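Local structure of N-hydroxyarylamine O-acetyltransferase (Bacillus cereus, 4DMO) at residues L82-V96 with V106-H118. The protein is an arylamine N-acetyltransferase with a Cys-His-Glu catalytic triad, probably transferring acetyl groups to arylamines and N-hydroxyarylamines. Sequence-based numbering, arbitrary orientation.
Sequences LKDSGFDVHLVSGTV and VDSGHIATVLTHH
Leu115 turns CG anti to its backbone N (chi1 170°), which carries CD1 over to Val89 CG1. The two residues pair across the beta hairpin of strands 88-98 and 103-117, part of the large antiparallel sheet of the arylamine N-acetyltransferase fold. Leu115 CD1 reaches CG1 of Val89 at 3.4 Å, a tight carbon contact, and also meets CB of Phe87. On the same face, CD2 of Leu91 touches CG2 of Ile111 at 3.9 Å. Tyr79 of helix 71-84 and Ala201 of helix 195-207 pack against this side. On the other face, the side chains of Val92 and Val114 cross at about a right angle, CG1 to CG1 at 3.8 Å. Val92 CG2 also lies 4.0 Å from Ala112 CB.

Paired backbone bonds link His90 with Val114, Val92 with Ala112 and Gly94 with His110. A classic beta bulge sets two residues, Gly109 and His110, opposite the single Gly94. Val96 CG2 lies 4.0 Å from ND1 of the His110 ring, while NE2 is hydrogen-bonded to Glu125. Cys71 touches the same side chain, consistent with the Cys-His-Glu triad. At the bulge, one water accepts from Ser93 OG and donates to the carbonyls of Ser108 and His110. Thr95 holds OG1 anti to its carbonyl carbon (chi1 -57°), where Ser108 N of the type II turn Val106-Gly109 donates to it at 2.8 Å, nearly straight at 170°.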
loop_
_atom_site.group_PDB
_atom_site.type_symbol
_atom_site.label_atom_id
_atom_site.label_comp_id
_atom_site.label_asym_id
_atom_site.label_seq_id
_atom_site.Cartn_x
_atom_site.Cartn_y
_atom_site.Cartn_z
ATOM N N LEU A 82 11.425 6.288 5.181
ATOM C CA LEU A 82 11.560 6.149 6.644
ATOM C C LEU A 82 13.022 5.931 7.032
ATOM O O LEU A 82 13.489 6.480 8.021
ATOM C CB LEU A 82 10.683 5.003 7.185
ATOM C CG LEU A 82 9.175 5.277 7.127
ATOM C CD1 LEU A 82 8.365 4.085 7.602
ATOM C CD2 LEU A 82 8.809 6.497 7.952
ATOM N N LYS A 83 13.734 5.153 6.223
ATOM C CA LYS A 83 15.156 4.884 6.418
ATOM C C LYS A 83 15.999 6.161 6.339
ATOM O O LYS A 83 16.820 6.408 7.222
ATOM C CB LYS A 83 15.611 3.885 5.355
ATOM C CG LYS A 83 16.834 3.055 5.669
ATOM C CD LYS A 83 16.844 1.890 4.690
ATOM C CE LYS A 83 18.210 1.244 4.494
ATOM N NZ LYS A 83 18.373 0.784 3.051
ATOM N N ASP A 84 15.820 6.958 5.274
ATOM C CA ASP A 84 16.528 8.244 5.146
ATOM C C ASP A 84 16.170 9.216 6.263
ATOM O O ASP A 84 16.957 10.093 6.606
ATOM C CB ASP A 84 16.237 8.920 3.819
ATOM C CG ASP A 84 16.898 8.237 2.674
ATOM O OD1 ASP A 84 17.657 7.277 2.917
ATOM O OD2 ASP A 84 16.641 8.648 1.526
ATOM N N SER A 85 14.974 9.062 6.814
ATOM C CA SER A 85 14.520 9.904 7.918
ATOM C C SER A 85 15.058 9.426 9.264
ATOM O O SER A 85 14.616 9.896 10.307
ATOM C CB SER A 85 12.990 9.957 7.974
ATOM O OG SER A 85 12.453 10.493 6.777
ATOM N N GLY A 86 15.989 8.478 9.245
ATOM C CA GLY A 86 16.645 8.058 10.472
ATOM C C GLY A 86 15.936 6.963 11.266
ATOM O O GLY A 86 16.463 6.515 12.287
ATOM N N PHE A 87 14.755 6.527 10.828
ATOM C CA PHE A 87 14.046 5.440 11.519
ATOM C C PHE A 87 14.654 4.062 11.308
ATOM O O PHE A 87 15.182 3.760 10.241
ATOM C CB PHE A 87 12.614 5.357 11.055
ATOM C CG PHE A 87 11.796 6.501 11.469
ATOM C CD1 PHE A 87 11.596 7.549 10.603
ATOM C CD2 PHE A 87 11.207 6.529 12.710
ATOM C CE1 PHE A 87 10.817 8.608 10.970
ATOM C CE2 PHE A 87 10.437 7.585 13.083
ATOM C CZ PHE A 87 10.241 8.632 12.203
ATOM N N ASP A 88 14.509 3.205 12.309
ATOM C CA ASP A 88 14.987 1.833 12.224
ATOM C C ASP A 88 13.897 0.931 11.650
ATOM O O ASP A 88 12.976 0.493 12.365
ATOM C CB ASP A 88 15.419 1.334 13.596
ATOM C CG ASP A 88 15.952 -0.083 13.544
ATOM O OD1 ASP A 88 16.135 -0.586 12.414
ATOM O OD2 ASP A 88 16.221 -0.672 14.625
ATOM N N VAL A 89 14.000 0.691 10.342
ATOM C CA VAL A 89 12.942 0.033 9.578
ATOM C C VAL A 89 13.405 -1.219 8.854
ATOM O O VAL A 89 14.594 -1.391 8.544
ATOM C CB VAL A 89 12.309 1.012 8.552
ATOM C CG1 VAL A 89 11.425 2.028 9.263
ATOM C CG2 VAL A 89 13.365 1.705 7.716
ATOM N N HIS A 90 12.449 -2.094 8.574
ATOM C CA HIS A 90 12.747 -3.350 7.894
ATOM C C HIS A 90 11.557 -3.780 7.031
ATOM O O HIS A 90 10.421 -3.497 7.350
ATOM C CB HIS A 90 13.064 -4.433 8.935
ATOM C CG HIS A 90 14.027 -3.978 9.997
ATOM N ND1 HIS A 90 15.398 -4.080 9.858
ATOM C CD2 HIS A 90 13.815 -3.423 11.219
ATOM C CE1 HIS A 90 15.985 -3.593 10.938
ATOM N NE2 HIS A 90 15.048 -3.185 11.778
ATOM N N LEU A 91 11.830 -4.482 5.947
ATOM C CA LEU A 91 10.788 -5.054 5.133
ATOM C C LEU A 91 10.471 -6.448 5.661
ATOM O O LEU A 91 11.331 -7.136 6.224
ATOM C CB LEU A 91 11.235 -5.152 3.675
ATOM C CG LEU A 91 11.347 -3.859 2.880
ATOM C CD1 LEU A 91 11.770 -4.145 1.464
ATOM C CD2 LEU A 91 10.017 -3.144 2.895
ATOM N N VAL A 92 9.218 -6.844 5.487
ATOM C CA VAL A 92 8.787 -8.188 5.805
ATOM C C VAL A 92 7.944 -8.707 4.662
ATOM O O VAL A 92 7.366 -7.928 3.872
ATOM C CB VAL A 92 7.970 -8.236 7.107
ATOM C CG1 VAL A 92 8.850 -7.818 8.282
ATOM C CG2 VAL A 92 6.758 -7.358 7.002
ATOM N N SER A 93 7.874 -10.032 4.597
ATOM C CA SER A 93 7.159 -10.733 3.554
ATOM C C SER A 93 5.969 -11.448 4.159
ATOM O O SER A 93 6.034 -11.937 5.281
ATOM C CB SER A 93 8.094 -11.740 2.865
ATOM O OG SER A 93 7.380 -12.718 2.126
ATOM N N GLY A 94 4.902 -11.545 3.383
ATOM C CA GLY A 94 3.711 -12.222 3.821
ATOM C C GLY A 94 2.833 -12.623 2.667
ATOM O O GLY A 94 3.217 -12.515 1.506
ATOM N N THR A 95 1.646 -13.108 3.019
ATOM C CA THR A 95 0.687 -13.567 2.067
ATOM C C THR A 95 -0.681 -13.060 2.473
ATOM O O THR A 95 -1.082 -13.202 3.628
ATOM C CB THR A 95 0.654 -15.111 2.020
ATOM O OG1 THR A 95 1.955 -15.630 1.712
ATOM C CG2 THR A 95 -0.362 -15.591 0.980
ATOM N N VAL A 96 -1.408 -12.490 1.516
ATOM C CA VAL A 96 -2.758 -11.976 1.753
ATOM C C VAL A 96 -3.763 -13.128 1.822
ATOM O O VAL A 96 -3.571 -14.189 1.209
ATOM C CB VAL A 96 -3.207 -10.985 0.636
ATOM C CG1 VAL A 96 -4.669 -10.495 0.864
ATOM C CG2 VAL A 96 -2.260 -9.805 0.563
ATOM N N VAL A 106 -1.976 -15.613 -3.624
ATOM C CA VAL A 106 -0.707 -16.173 -4.033
ATOM C C VAL A 106 0.311 -16.035 -2.924
ATOM O O VAL A 106 0.380 -15.002 -2.237
ATOM C CB VAL A 106 -0.156 -15.526 -5.331
ATOM C CG1 VAL A 106 -0.977 -15.973 -6.480
ATOM C CG2 VAL A 106 -0.130 -14.008 -5.236
ATOM N N ASP A 107 1.117 -17.085 -2.776
ATOM C CA ASP A 107 2.100 -17.178 -1.702
ATOM C C ASP A 107 3.166 -16.091 -1.830
ATOM O O ASP A 107 3.754 -15.910 -2.891
ATOM C CB ASP A 107 2.773 -18.554 -1.713
ATOM C CG ASP A 107 3.653 -18.752 -0.542
ATOM O OD1 ASP A 107 4.829 -18.346 -0.602
ATOM O OD2 ASP A 107 3.159 -19.261 0.472
ATOM N N SER A 108 3.393 -15.372 -0.732
ATOM C CA SER A 108 4.469 -14.397 -0.644
ATOM C C SER A 108 4.284 -13.262 -1.609
ATOM O O SER A 108 5.245 -12.686 -2.123
ATOM C CB SER A 108 5.809 -15.085 -0.844
ATOM O OG SER A 108 5.974 -16.097 0.130
ATOM N N GLY A 109 3.020 -12.929 -1.830
ATOM C CA GLY A 109 2.645 -11.824 -2.686
ATOM C C GLY A 109 2.683 -10.469 -1.990
ATOM O O GLY A 109 2.606 -9.434 -2.646
ATOM N N HIS A 110 2.808 -10.455 -0.668
ATOM C CA HIS A 110 2.755 -9.193 0.044
ATOM C C HIS A 110 4.099 -8.775 0.613
ATOM O O HIS A 110 4.909 -9.591 1.072
ATOM C CB HIS A 110 1.717 -9.232 1.183
ATOM C CG HIS A 110 1.377 -7.881 1.753
ATOM N ND1 HIS A 110 0.496 -7.015 1.135
ATOM C CD2 HIS A 110 1.778 -7.250 2.889
ATOM C CE1 HIS A 110 0.367 -5.916 1.864
ATOM N NE2 HIS A 110 1.123 -6.043 2.942
ATOM N N ILE A 111 4.315 -7.474 0.608
ATOM C CA ILE A 111 5.469 -6.890 1.258
ATOM C C ILE A 111 4.979 -5.759 2.106
ATOM O O ILE A 111 4.060 -5.064 1.715
ATOM C CB ILE A 111 6.451 -6.320 0.263
ATOM C CG1 ILE A 111 7.015 -7.428 -0.608
ATOM C CG2 ILE A 111 7.555 -5.529 0.974
ATOM C CD1 ILE A 111 7.925 -8.378 0.108
ATOM N N ALA A 112 5.594 -5.570 3.262
ATOM C CA ALA A 112 5.234 -4.486 4.179
ATOM C C ALA A 112 6.469 -4.058 4.946
ATOM O O ALA A 112 7.561 -4.622 4.780
ATOM C CB ALA A 112 4.141 -4.926 5.140
ATOM N N THR A 113 6.285 -3.063 5.798
ATOM C CA THR A 113 7.372 -2.427 6.508
ATOM C C THR A 113 7.167 -2.523 8.014
ATOM O O THR A 113 6.060 -2.308 8.498
ATOM C CB THR A 113 7.411 -0.932 6.132
ATOM O OG1 THR A 113 7.536 -0.778 4.715
ATOM C CG2 THR A 113 8.567 -0.234 6.808
ATOM N N VAL A 114 8.209 -2.837 8.772
ATOM C CA VAL A 114 8.099 -2.750 10.230
ATOM C C VAL A 114 9.091 -1.706 10.751
ATOM O O VAL A 114 10.210 -1.546 10.230
ATOM C CB VAL A 114 8.317 -4.091 10.942
ATOM C CG1 VAL A 114 7.280 -5.115 10.476
ATOM C CG2 VAL A 114 9.712 -4.568 10.691
ATOM N N LEU A 115 8.624 -0.961 11.739
ATOM C CA LEU A 115 9.351 0.162 12.306
ATOM C C LEU A 115 9.538 -0.038 13.824
ATOM O O LEU A 115 8.613 -0.425 14.537
ATOM C CB LEU A 115 8.594 1.468 12.050
ATOM C CG LEU A 115 9.173 2.659 12.837
ATOM C CD1 LEU A 115 10.571 2.969 12.389
ATOM C CD2 LEU A 115 8.314 3.900 12.716
ATOM N N THR A 116 10.745 0.250 14.287
ATOM C CA THR A 116 11.092 0.201 15.688
ATOM C C THR A 116 11.189 1.600 16.256
ATOM O O THR A 116 12.021 2.398 15.832
ATOM C CB THR A 116 12.444 -0.468 15.866
ATOM O OG1 THR A 116 12.371 -1.800 15.359
ATOM C CG2 THR A 116 12.843 -0.511 17.312
ATOM N N HIS A 117 10.346 1.880 17.237
ATOM C CA HIS A 117 10.407 3.128 17.961
ATOM C C HIS A 117 10.357 2.864 19.465
ATOM O O HIS A 117 9.479 2.144 19.945
ATOM C CB HIS A 117 9.236 4.012 17.568
ATOM C CG HIS A 117 9.213 5.330 18.274
ATOM N ND1 HIS A 117 10.185 6.292 18.085
ATOM C CD2 HIS A 117 8.329 5.857 19.155
ATOM C CE1 HIS A 117 9.906 7.349 18.826
ATOM N NE2 HIS A 117 8.782 7.113 19.481
ATOM N N HIS A 118 11.298 3.439 20.209
ATOM C CA HIS A 118 11.314 3.280 21.668
ATOM C C HIS A 118 11.213 1.800 22.027
ATOM O O HIS A 118 10.414 1.423 22.877
ATOM C CB HIS A 118 10.143 4.052 22.324
ATOM C CG HIS A 118 10.280 5.552 22.280
ATOM N ND1 HIS A 118 9.355 6.404 22.862
ATOM C CD2 HIS A 118 11.233 6.350 21.734
ATOM C CE1 HIS A 118 9.733 7.658 22.667
ATOM N NE2 HIS A 118 10.870 7.653 21.991
HETATM O O HOH W 1 6.606 -11.147 -0.330
HETATM O O HOH W 2 6.041 -15.122 2.713
HETATM O O HOH W 3 -0.289 -12.474 -1.229
#